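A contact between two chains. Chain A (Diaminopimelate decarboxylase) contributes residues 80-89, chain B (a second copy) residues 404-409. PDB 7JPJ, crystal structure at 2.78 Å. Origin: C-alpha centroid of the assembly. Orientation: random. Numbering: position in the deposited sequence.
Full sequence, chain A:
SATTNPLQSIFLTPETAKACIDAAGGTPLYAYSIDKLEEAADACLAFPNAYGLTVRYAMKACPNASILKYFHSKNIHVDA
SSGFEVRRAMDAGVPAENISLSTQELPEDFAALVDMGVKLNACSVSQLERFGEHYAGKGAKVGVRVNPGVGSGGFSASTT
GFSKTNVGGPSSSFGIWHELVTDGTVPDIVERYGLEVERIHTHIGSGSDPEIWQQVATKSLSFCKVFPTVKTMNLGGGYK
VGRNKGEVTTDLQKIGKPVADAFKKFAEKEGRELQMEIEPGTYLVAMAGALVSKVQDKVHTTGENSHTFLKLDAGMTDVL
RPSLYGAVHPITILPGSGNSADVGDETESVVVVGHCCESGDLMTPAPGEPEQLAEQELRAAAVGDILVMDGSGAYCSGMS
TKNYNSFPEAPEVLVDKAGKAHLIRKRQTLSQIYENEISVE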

# COMPACT_ATOMS: atom_id res chain seq x y z
N ALA A 80 -12.55 -1.06 -16.95
CA ALA A 80 -12.08 -2.05 -15.99
C ALA A 80 -10.60 -2.36 -16.22
O ALA A 80 -10.14 -2.40 -17.36
CB ALA A 80 -12.90 -3.33 -16.08
N SER A 81 -9.88 -2.58 -15.12
CA SER A 81 -8.45 -2.82 -15.16
C SER A 81 -8.08 -4.30 -15.09
O SER A 81 -6.89 -4.63 -15.23
CB SER A 81 -7.76 -2.09 -14.01
OG SER A 81 -7.81 -0.69 -14.20
N SER A 82 -9.04 -5.19 -14.87
CA SER A 82 -8.77 -6.61 -14.81
C SER A 82 -10.09 -7.36 -14.97
O SER A 82 -11.17 -6.77 -14.84
CB SER A 82 -8.08 -7.02 -13.51
OG SER A 82 -8.93 -6.83 -12.39
N GLY A 83 -9.98 -8.66 -15.25
CA GLY A 83 -11.17 -9.48 -15.33
C GLY A 83 -11.97 -9.50 -14.04
O GLY A 83 -13.17 -9.78 -14.07
N PHE A 84 -11.32 -9.22 -12.91
CA PHE A 84 -12.02 -9.17 -11.64
C PHE A 84 -12.91 -7.93 -11.55
O PHE A 84 -14.05 -8.01 -11.09
CB PHE A 84 -11.02 -9.20 -10.49
CG PHE A 84 -10.27 -10.49 -10.38
CD1 PHE A 84 -10.80 -11.55 -9.66
CD2 PHE A 84 -9.05 -10.65 -11.00
CE1 PHE A 84 -10.12 -12.75 -9.56
CE2 PHE A 84 -8.36 -11.85 -10.91
CZ PHE A 84 -8.90 -12.89 -10.19
N GLU A 85 -12.40 -6.78 -12.00
CA GLU A 85 -13.23 -5.58 -12.03
C GLU A 85 -14.39 -5.73 -13.00
O GLU A 85 -15.47 -5.17 -12.77
CB GLU A 85 -12.37 -4.37 -12.41
CG GLU A 85 -11.46 -3.89 -11.29
CD GLU A 85 -10.72 -2.61 -11.64
OE1 GLU A 85 -10.79 -2.19 -12.82
OE2 GLU A 85 -10.08 -2.03 -10.75
N VAL A 86 -14.20 -6.48 -14.09
CA VAL A 86 -15.30 -6.75 -15.01
C VAL A 86 -16.40 -7.52 -14.30
O VAL A 86 -17.58 -7.14 -14.33
CB VAL A 86 -14.80 -7.51 -16.25
CG1 VAL A 86 -15.96 -7.79 -17.20
CG2 VAL A 86 -13.71 -6.73 -16.95
N ARG A 87 -16.03 -8.62 -13.63
CA ARG A 87 -17.02 -9.41 -12.90
C ARG A 87 -17.59 -8.64 -11.71
O ARG A 87 -18.73 -8.88 -11.31
CB ARG A 87 -16.39 -10.72 -12.43
CG ARG A 87 -16.15 -11.74 -13.54
CD ARG A 87 -16.41 -13.16 -13.05
NE ARG A 87 -16.14 -14.16 -14.08
CZ ARG A 87 -17.06 -14.68 -14.89
NH1 ARG A 87 -18.32 -14.28 -14.79
NH2 ARG A 87 -16.72 -15.59 -15.79
N ARG A 88 -16.81 -7.72 -11.14
CA ARG A 88 -17.30 -6.92 -10.03
C ARG A 88 -18.35 -5.91 -10.49
O ARG A 88 -19.41 -5.77 -9.86
CB ARG A 88 -16.13 -6.21 -9.34
CG ARG A 88 -16.48 -5.54 -8.02
CD ARG A 88 -15.22 -5.01 -7.34
NE ARG A 88 -15.49 -4.48 -6.01
CZ ARG A 88 -14.55 -4.07 -5.16
NH1 ARG A 88 -13.27 -4.14 -5.50
NH2 ARG A 88 -14.89 -3.60 -3.97
N ALA A 89 -18.08 -5.22 -11.60
CA ALA A 89 -19.03 -4.22 -12.10
C ALA A 89 -20.34 -4.86 -12.51
O ALA A 89 -21.41 -4.25 -12.35
CB ALA A 89 -18.43 -3.46 -13.28
N TYR B 404 -6.29 -4.04 -4.85
CA TYR B 404 -6.17 -3.02 -5.88
C TYR B 404 -6.40 -3.66 -7.24
O TYR B 404 -5.88 -4.75 -7.52
CB TYR B 404 -4.80 -2.36 -5.81
CG TYR B 404 -4.61 -1.17 -6.73
CD1 TYR B 404 -5.59 -0.19 -6.84
CD2 TYR B 404 -3.44 -1.01 -7.46
CE1 TYR B 404 -5.42 0.91 -7.66
CE2 TYR B 404 -3.26 0.08 -8.29
CZ TYR B 404 -4.25 1.04 -8.39
OH TYR B 404 -4.06 2.12 -9.21
N ASN B 405 -7.20 -3.00 -8.08
CA ASN B 405 -7.73 -3.58 -9.31
C ASN B 405 -8.53 -4.85 -9.04
O ASN B 405 -8.69 -5.69 -9.93
CB ASN B 405 -6.62 -3.87 -10.33
CG ASN B 405 -5.81 -2.64 -10.67
OD1 ASN B 405 -5.80 -1.66 -9.92
ND2 ASN B 405 -5.12 -2.68 -11.81
N SER B 406 -9.02 -5.00 -7.80
CA SER B 406 -9.87 -6.11 -7.39
C SER B 406 -9.15 -7.46 -7.50
O SER B 406 -9.80 -8.50 -7.64
CB SER B 406 -11.18 -6.14 -8.18
OG SER B 406 -11.83 -4.89 -8.10
N PHE B 407 -7.83 -7.45 -7.42
CA PHE B 407 -7.08 -8.70 -7.42
C PHE B 407 -7.22 -9.37 -6.06
O PHE B 407 -7.02 -8.72 -5.03
CB PHE B 407 -5.61 -8.47 -7.75
CG PHE B 407 -5.34 -8.27 -9.21
CD1 PHE B 407 -5.53 -9.31 -10.10
CD2 PHE B 407 -4.89 -7.06 -9.69
CE1 PHE B 407 -5.28 -9.14 -11.45
CE2 PHE B 407 -4.63 -6.88 -11.04
CZ PHE B 407 -4.83 -7.93 -11.92
N PRO B 408 -7.55 -10.66 -6.00
CA PRO B 408 -7.74 -11.32 -4.70
C PRO B 408 -6.43 -11.48 -3.95
O PRO B 408 -5.36 -11.60 -4.55
CB PRO B 408 -8.35 -12.68 -5.08
CG PRO B 408 -7.88 -12.92 -6.47
CD PRO B 408 -7.82 -11.57 -7.13
N GLU B 409 -6.54 -11.49 -2.63
CA GLU B 409 -5.37 -11.68 -1.78
C GLU B 409 -4.71 -13.02 -2.08
O GLU B 409 -5.38 -14.06 -2.13
CB GLU B 409 -5.78 -11.60 -0.30
CG GLU B 409 -4.63 -11.38 0.66
CD GLU B 409 -5.10 -11.23 2.10
OE1 GLU B 409 -6.18 -11.77 2.44
OE2 GLU B 409 -4.39 -10.58 2.90

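This is a small, mixed contact in which the first turns of a helix in chain A receive an irregular loop of chain B, with two hydrogen bonds fixing the polar side and a phenylalanine packing against a proline and a second phenylalanine on the apolar side. Together the two stretches bury 404 Å².

Ser A82, at the N-cap position of the helix that begins at Gly A83, serves both chains. Ser A82 OG donates to the backbone O of Asn B405, 2.7 Å away, and the same oxygen accepts from the helix's free amides: Phe A84 N at 3.4 Å and Glu A85 N at 3.5 Å from Ser A82 OG, both weak bonds. One hydroxyl thus caps its own helix with its lone pairs and spends its proton on the partner chain. It also lies over one face of the Phe B407 ring, so this polar link is bordered by an aromatic surface.

The second hydrogen bond comes from further along the helix. Arg A88, extended with chi1 to chi3 all t, reaches Ser B406 with its NH1 3.1 Å from OG; the N-H...O angle of 160° and the position of the hydroxyl near the guanidinium plane make this a well-directed bond. NH2 of the same arginine is satisfied elsewhere in the structure. Because Ser A82 and Arg A88 bond to consecutive loop residues, the two bonds hold Asn B405 and Ser B406 against the helix at separate points.

Ser B406 buries the most surface of any residue here, 83 Å², and its CA-to-CB bond points toward the helix. Its backbone is at phi/psi 63/25, close to the 58/22 of Asn B405, so two successive residues adopt left-handed conformations as the loop turns past the helix. Ser B406 O comes within 3.2 Å of Phe A84 CB, a close approach.

Phe A84 provides the apolar half. Pro B408 CD sits 3.6 Å from the centroid of the Phe A84 ring and 17° off the ring normal, a CH-pi contact over the face. The ring of Phe B407 meets that of Phe A84 obliquely, centroids 5.8 Å apart and planes at 63°, with Phe A84 CD2 and Phe B407 CD1 3.9 Å apart.

Glu A85 links the helix to the residues before it: its OE1 accepts from Ser A81 N at 2.5 Å, while OE2 lies 3.2 Å from Asn B405 CA. The carboxylate therefore braces its own chain while packing against the loop.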